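PDB 1IPA: RNA 2'-o-ribose methyltransferase from Thermus thermophilus, which probably methylates the 2'-hydroxyl of a ribose in RNA, as other enzymes of the knotted TrmH methyltransferase family do. Local coordinates for residues L180-I183 against N187-L190; A132-A137 against P156-N161. All blocks are in the same frame, centred on the assembly; numbering follows the deposited sequence.

Contact 1. Residues L180-I183 against N187-L190; sequences LDWI and NLPL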
ATOM      1  N   LEU A 180      -8.842  17.984  -0.830  1.00 35.18           N
ATOM      2  CA  LEU A 180      -8.404  19.372  -0.745  1.00 37.50           C
ATOM      3  C   LEU A 180      -9.192  20.139   0.321  1.00 39.24           C
ATOM      4  O   LEU A 180      -8.622  20.909   1.090  1.00 39.66           O
ATOM      5  CB  LEU A 180      -8.528  20.043  -2.118  1.00 36.77           C
ATOM      6  CG  LEU A 180      -7.368  19.665  -3.048  1.00 35.79           C
ATOM      7  CD1 LEU A 180      -7.627  20.106  -4.479  1.00 34.43           C
ATOM      8  CD2 LEU A 180      -6.104  20.309  -2.507  1.00 34.02           C
ATOM      9  N   ASP A 181     -10.500  19.909   0.385  1.00 41.19           N
ATOM     10  CA  ASP A 181     -11.324  20.575   1.387  1.00 43.14           C
ATOM     11  C   ASP A 181     -10.908  20.072   2.760  1.00 42.92           C
ATOM     12  O   ASP A 181     -10.951  20.809   3.746  1.00 44.05           O
ATOM     13  CB  ASP A 181     -12.807  20.272   1.165  1.00 45.22           C
ATOM     14  CG  ASP A 181     -13.321  20.796  -0.164  1.00 47.86           C
ATOM     15  OD1 ASP A 181     -14.512  20.567  -0.460  1.00 50.07           O
ATOM     16  OD2 ASP A 181     -12.542  21.431  -0.914  1.00 48.45           O
ATOM     17  N   TRP A 182     -10.495  18.813   2.823  1.00 43.01           N
ATOM     18  CA  TRP A 182     -10.068  18.232   4.090  1.00 43.95           C
ATOM     19  C   TRP A 182      -8.802  18.932   4.606  1.00 44.61           C
ATOM     20  O   TRP A 182      -8.717  19.304   5.780  1.00 43.35           O
ATOM     21  CB  TRP A 182      -9.793  16.736   3.915  1.00 43.11           C
ATOM     22  CG  TRP A 182      -9.445  16.045   5.197  1.00 41.25           C
ATOM     23  CD1 TRP A 182     -10.312  15.615   6.153  1.00 40.93           C
ATOM     24  CD2 TRP A 182      -8.130  15.756   5.685  1.00 39.47           C
ATOM     25  NE1 TRP A 182      -9.621  15.077   7.211  1.00 40.96           N
ATOM     26  CE2 TRP A 182      -8.279  15.151   6.950  1.00 40.31           C
ATOM     27  CE3 TRP A 182      -6.839  15.951   5.176  1.00 39.49           C
ATOM     28  CZ2 TRP A 182      -7.186  14.738   7.719  1.00 39.26           C
ATOM     29  CZ3 TRP A 182      -5.751  15.541   5.941  1.00 38.86           C
ATOM     30  CH2 TRP A 182      -5.934  14.941   7.200  1.00 39.09           C
ATOM     31  N   ILE A 183      -7.825  19.104   3.717  1.00 45.35           N
ATOM     32  CA  ILE A 183      -6.560  19.751   4.061  1.00 45.68           C
ATOM     33  C   ILE A 183      -6.830  21.105   4.713  1.00 46.72           C
ATOM     34  O   ILE A 183      -6.387  21.371   5.828  1.00 46.13           O
ATOM     35  CB  ILE A 183      -5.681  19.995   2.798  1.00 44.42           C
ATOM     36  CG1 ILE A 183      -5.511  18.701   2.001  1.00 41.94           C
ATOM     37  CG2 ILE A 183      -4.320  20.542   3.208  1.00 43.09           C
ATOM     38  CD1 ILE A 183      -4.738  17.641   2.708  1.00 42.62           C
ATOM     39  N   ASN A 187      -6.378  23.237   8.477  1.00 46.57           N
ATOM     40  CA  ASN A 187      -5.294  24.200   8.318  1.00 44.99           C
ATOM     41  C   ASN A 187      -3.968  23.454   8.237  1.00 41.77           C
ATOM     42  O   ASN A 187      -3.012  23.775   8.939  1.00 41.62           O
ATOM     43  CB  ASN A 187      -5.271  25.201   9.483  1.00 47.06           C
ATOM     44  CG  ASN A 187      -6.329  26.288   9.340  1.00 49.27           C
ATOM     45  OD1 ASN A 187      -6.519  26.844   8.257  1.00 50.12           O
ATOM     46  ND2 ASN A 187      -7.013  26.606  10.437  1.00 49.73           N
ATOM     47  N   LEU A 188      -3.928  22.448   7.371  1.00 38.13           N
ATOM     48  CA  LEU A 188      -2.735  21.633   7.193  1.00 35.07           C
ATOM     49  C   LEU A 188      -1.862  22.169   6.060  1.00 32.30           C
ATOM     50  O   LEU A 188      -2.267  22.169   4.905  1.00 31.35           O
ATOM     51  CB  LEU A 188      -3.147  20.190   6.890  1.00 34.50           C
ATOM     52  CG  LEU A 188      -2.086  19.091   6.805  1.00 33.32           C
ATOM     53  CD1 LEU A 188      -1.483  18.843   8.178  1.00 32.01           C
ATOM     54  CD2 LEU A 188      -2.727  17.808   6.270  1.00 31.82           C
ATOM     55  N   PRO A 189      -0.655  22.651   6.382  1.00 31.55           N
ATOM     56  CA  PRO A 189       0.207  23.167   5.310  1.00 30.37           C
ATOM     57  C   PRO A 189       0.428  22.107   4.230  1.00 29.73           C
ATOM     58  O   PRO A 189       0.590  20.922   4.522  1.00 29.86           O
ATOM     59  CB  PRO A 189       1.493  23.566   6.048  1.00 31.24           C
ATOM     60  CG  PRO A 189       1.458  22.749   7.305  1.00 32.35           C
ATOM     61  CD  PRO A 189       0.000  22.767   7.693  1.00 30.76           C
ATOM     62  N   LEU A 190       0.411  22.543   2.978  1.00 27.49           N
ATOM     63  CA  LEU A 190       0.574  21.643   1.857  1.00 24.59           C
ATOM     64  C   LEU A 190       1.751  22.023   0.964  1.00 23.99           C
ATOM     65  O   LEU A 190       1.902  23.181   0.590  1.00 23.73           O
ATOM     66  CB  LEU A 190      -0.717  21.624   1.040  1.00 23.52           C
ATOM     67  CG  LEU A 190      -0.716  20.931  -0.331  1.00 26.86           C
ATOM     68  CD1 LEU A 190      -0.512  19.426  -0.184  1.00 23.94           C
ATOM     69  CD2 LEU A 190      -2.044  21.224  -1.036  1.00 26.40           C
TER
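Ile-183 and Leu-188 close a Schellman motif, which ends helix 176-185 and turns the chain into strand 190-193 of the parallel sheet. The polar part is backbone work. Leu-188 N reaches back to Ile-183 O at 3.1 Å in a nearly straight bond (167° at the hydrogen). Asn-187, with its positive phi of 45°, reverses the chain, and its N pairs with Lys-184 O, the second bond of the motif.

The apolar part fills the angle between helix and departing chain. Ile-183 CG2 lies against Leu-188 CB at 3.9 Å and approaches Leu-190 CB more loosely; deeper in, its CD1 meets Leu-188 CD2. Leu-188 CG stands anti to the backbone N (chi1 -173°), which carries CD2 toward the indole. On the side of helix 223-228, where Leu-180 touches Trp-225 and Ala-228, its CD2 makes only a loose contact with Leu-190 CD2. The layer continues into the sheet, where Trp-182 and Leu-188 both rest on Ile-118 of strand 117-122. Trp-182 offers the benzene half of its indole: Ile-183 CD1 sits at the ring edge, in its plane, while Leu-188 CD2 comes obliquely to CZ3 at 3.8 Å.

Contact 2. Residues A132-A137 against P156-N161; sequences AVLRSA and PQVIRN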
ATOM      1  N   ALA A 132       3.641  -0.065  -3.598  1.00 20.00           N
ATOM      2  CA  ALA A 132       5.022   0.406  -3.487  1.00 22.08           C
ATOM      3  C   ALA A 132       5.050   1.734  -2.732  1.00 22.62           C
ATOM      4  O   ALA A 132       5.908   1.950  -1.878  1.00 24.38           O
ATOM      5  CB  ALA A 132       5.661   0.563  -4.890  1.00 19.30           C
ATOM      6  N   VAL A 133       4.103   2.616  -3.045  1.00 23.60           N
ATOM      7  CA  VAL A 133       4.001   3.915  -2.381  1.00 23.56           C
ATOM      8  C   VAL A 133       3.748   3.782  -0.883  1.00 23.09           C
ATOM      9  O   VAL A 133       4.344   4.502  -0.086  1.00 25.05           O
ATOM     10  CB  VAL A 133       2.872   4.775  -2.986  1.00 23.11           C
ATOM     11  CG1 VAL A 133       2.688   6.051  -2.160  1.00 21.42           C
ATOM     12  CG2 VAL A 133       3.202   5.119  -4.430  1.00 19.68           C
ATOM     13  N   LEU A 134       2.865   2.862  -0.500  1.00 24.87           N
ATOM     14  CA  LEU A 134       2.553   2.637   0.921  1.00 21.50           C
ATOM     15  C   LEU A 134       3.773   2.130   1.673  1.00 18.79           C
ATOM     16  O   LEU A 134       3.974   2.442   2.837  1.00 17.81           O
ATOM     17  CB  LEU A 134       1.399   1.638   1.060  1.00 19.90           C
ATOM     18  CG  LEU A 134       0.088   2.112   0.405  1.00 19.28           C
ATOM     19  CD1 LEU A 134      -1.007   1.093   0.630  1.00 20.35           C
ATOM     20  CD2 LEU A 134      -0.332   3.447   0.993  1.00 16.24           C
ATOM     21  N   ARG A 135       4.592   1.350   0.984  1.00 21.19           N
ATOM     22  CA  ARG A 135       5.801   0.801   1.564  1.00 23.83           C
ATOM     23  C   ARG A 135       6.784   1.936   1.856  1.00 24.91           C
ATOM     24  O   ARG A 135       7.399   1.973   2.921  1.00 26.73           O
ATOM     25  CB  ARG A 135       6.411  -0.204   0.591  1.00 25.43           C
ATOM     26  CG  ARG A 135       7.593  -0.986   1.118  1.00 25.54           C
ATOM     27  CD  ARG A 135       7.999  -1.995   0.067  1.00 27.08           C
ATOM     28  NE  ARG A 135       9.164  -2.785   0.431  1.00 25.58           N
ATOM     29  CZ  ARG A 135       9.743  -3.653  -0.390  1.00 27.78           C
ATOM     30  NH1 ARG A 135       9.256  -3.829  -1.616  1.00 25.03           N
ATOM     31  NH2 ARG A 135      10.804  -4.343   0.009  1.00 26.36           N
ATOM     32  N   SER A 136       6.928   2.860   0.910  1.00 25.33           N
ATOM     33  CA  SER A 136       7.827   4.002   1.097  1.00 25.03           C
ATOM     34  C   SER A 136       7.316   4.919   2.205  1.00 23.35           C
ATOM     35  O   SER A 136       8.094   5.419   3.004  1.00 21.58           O
ATOM     36  CB  SER A 136       7.959   4.815  -0.194  1.00 24.10           C
ATOM     37  OG  SER A 136       8.747   4.133  -1.144  1.00 26.52           O
ATOM     38  N   ALA A 137       6.007   5.142   2.241  1.00 22.26           N
ATOM     39  CA  ALA A 137       5.420   5.997   3.262  1.00 22.50           C
ATOM     40  C   ALA A 137       5.565   5.372   4.661  1.00 22.93           C
ATOM     41  O   ALA A 137       5.775   6.073   5.655  1.00 23.18           O
ATOM     42  CB  ALA A 137       3.967   6.244   2.946  1.00 20.98           C
ATOM     43  N   PRO A 156      -4.371  -8.468  -4.293  1.00 25.21           N
ATOM     44  CA  PRO A 156      -3.103  -9.187  -4.170  1.00 25.83           C
ATOM     45  C   PRO A 156      -1.876  -8.325  -4.497  1.00 27.20           C
ATOM     46  O   PRO A 156      -0.840  -8.465  -3.848  1.00 28.15           O
ATOM     47  CB  PRO A 156      -3.273 -10.348  -5.146  1.00 23.45           C
ATOM     48  CG  PRO A 156      -4.719 -10.649  -5.032  1.00 24.28           C
ATOM     49  CD  PRO A 156      -5.347  -9.260  -5.060  1.00 23.67           C
ATOM     50  N   GLN A 157      -1.979  -7.442  -5.490  1.00 26.46           N
ATOM     51  CA  GLN A 157      -0.826  -6.608  -5.845  1.00 28.63           C
ATOM     52  C   GLN A 157      -0.532  -5.508  -4.835  1.00 27.33           C
ATOM     53  O   GLN A 157       0.624  -5.173  -4.615  1.00 29.39           O
ATOM     54  CB  GLN A 157      -0.959  -6.007  -7.256  1.00 26.54           C
ATOM     55  CG  GLN A 157      -2.368  -5.765  -7.751  1.00 33.70           C
ATOM     56  CD  GLN A 157      -3.094  -7.051  -8.134  1.00 34.74           C
ATOM     57  OE1 GLN A 157      -2.606  -7.832  -8.954  1.00 36.15           O
ATOM     58  NE2 GLN A 157      -4.264  -7.269  -7.543  1.00 31.33           N
ATOM     59  N   VAL A 158      -1.565  -4.947  -4.216  1.00 27.34           N
ATOM     60  CA  VAL A 158      -1.349  -3.908  -3.216  1.00 25.08           C
ATOM     61  C   VAL A 158      -0.677  -4.559  -2.013  1.00 23.95           C
ATOM     62  O   VAL A 158       0.207  -3.984  -1.394  1.00 24.41           O
ATOM     63  CB  VAL A 158      -2.675  -3.266  -2.756  1.00 26.71           C
ATOM     64  CG1 VAL A 158      -2.403  -2.226  -1.694  1.00 23.97           C
ATOM     65  CG2 VAL A 158      -3.388  -2.623  -3.946  1.00 31.40           C
ATOM     66  N   ILE A 159      -1.103  -5.775  -1.694  1.00 22.39           N
ATOM     67  CA  ILE A 159      -0.534  -6.507  -0.574  1.00 22.30           C
ATOM     68  C   ILE A 159       0.931  -6.898  -0.817  1.00 22.17           C
ATOM     69  O   ILE A 159       1.765  -6.727   0.066  1.00 22.40           O
ATOM     70  CB  ILE A 159      -1.378  -7.778  -0.252  1.00 21.27           C
ATOM     71  CG1 ILE A 159      -2.690  -7.362   0.434  1.00 21.65           C
ATOM     72  CG2 ILE A 159      -0.576  -8.741   0.615  1.00 16.86           C
ATOM     73  CD1 ILE A 159      -3.771  -8.463   0.463  1.00 20.04           C
ATOM     74  N   ARG A 160       1.256  -7.418  -1.999  1.00 23.35           N
ATOM     75  CA  ARG A 160       2.641  -7.795  -2.258  1.00 25.75           C
ATOM     76  C   ARG A 160       3.569  -6.581  -2.370  1.00 24.80           C
ATOM     77  O   ARG A 160       4.604  -6.541  -1.728  1.00 24.84           O
ATOM     78  CB  ARG A 160       2.789  -8.624  -3.542  1.00 29.36           C
ATOM     79  CG  ARG A 160       4.190  -9.238  -3.634  1.00 35.64           C
ATOM     80  CD  ARG A 160       4.723  -9.470  -5.042  1.00 40.73           C
ATOM     81  NE  ARG A 160       5.996 -10.204  -4.986  1.00 44.94           N
ATOM     82  CZ  ARG A 160       6.745 -10.522  -6.043  1.00 47.93           C
ATOM     83  NH1 ARG A 160       6.367 -10.174  -7.271  1.00 45.61           N
ATOM     84  NH2 ARG A 160       7.878 -11.199  -5.872  1.00 48.00           N
ATOM     85  N   ASN A 161       3.206  -5.591  -3.180  1.00 24.82           N
ATOM     86  CA  ASN A 161       4.071  -4.421  -3.343  1.00 25.67           C
ATOM     87  C   ASN A 161       4.237  -3.564  -2.100  1.00 25.55           C
ATOM     88  O   ASN A 161       5.173  -2.772  -2.019  1.00 24.50           O
ATOM     89  CB  ASN A 161       3.599  -3.564  -4.514  1.00 24.66           C
ATOM     90  CG  ASN A 161       3.927  -4.197  -5.850  1.00 28.27           C
ATOM     91  OD1 ASN A 161       3.942  -5.418  -5.974  1.00 31.95           O
ATOM     92  ND2 ASN A 161       4.186  -3.373  -6.857  1.00 31.39           N
TER
HETATM   93  O   HOH W   1       7.739  -2.477  -3.291  1.00 33.24           O
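Ala-132 and Asn-161 bring two helices together, their CA atoms 4.9 Å apart and the short segment axes 8.7 Å apart at closest, running roughly parallel with a crossing angle of -32°. Both belong to the Rossmann-like parallel sheet domain of this SPOUT-family enzyme: helix 127-140 forms a beta-alpha-beta crossover between strands 117-122 and 144-148, while the short helix 156-161 lies in the connection from strand 144-148 to strand 171-174.

The interface is small and is centred on one backbone oxygen, Asn-161 O, at the C-terminal end of the shorter helix. Ala-132 CA and Asn-161 O make a CA-H...O contact of 3.5 Å. Ala-132 N is as near to that oxygen but too poorly angled to be a hydrogen bond, and Asn-161 CB packs against Ala-132 N at 3.6 Å. The carboxamide of Asn-161 is engaged elsewhere, ND2 giving a hydrogen bond to Gly-128 O near the start of helix 127-140, which ties the two helices a second time.

Further inside, Leu-134 CD1 and Val-158 CG1 make a loose apolar contact at 4.3 Å, and both side chains also touch Val-166.

On the outer side Arg-135 leaves its helix with CG anti to the backbone N (chi1 -173°) and stays extended from CG to NE, passing Asn-161 O with CD at 3.6 Å. Its exposed side chain also touches a crystal neighbour, which may influence its course. A water in the plane of the guanidinium, at its edge, completes the link: it accepts from Arg-135 NH1 at 2.6 Å and donates to Asn-161 O at 2.9 Å.

From the N terminus, the chain passes the first, mixed-sheet part before entering the parallel sheet at strand 117-122. Contact 2 then closes a loop through strand 144-148, bringing helix 156-161 back beside helix 127-140. After edge strand 171-174, helix 176-185 carries the chain across to strand 190-193, and contact 1 closes the tight turn at its end. The two loops follow in series, neither nested nor crossed, with centres about 25 Å apart and nearest atoms about 14 Å apart. Strand 117-122 lies under both: Leu-119 receives Val-133, and its neighbour Ile-118 takes side chains of contact 1, consistent with helices 127-140 and 176-185 packing on opposite faces of one sheet.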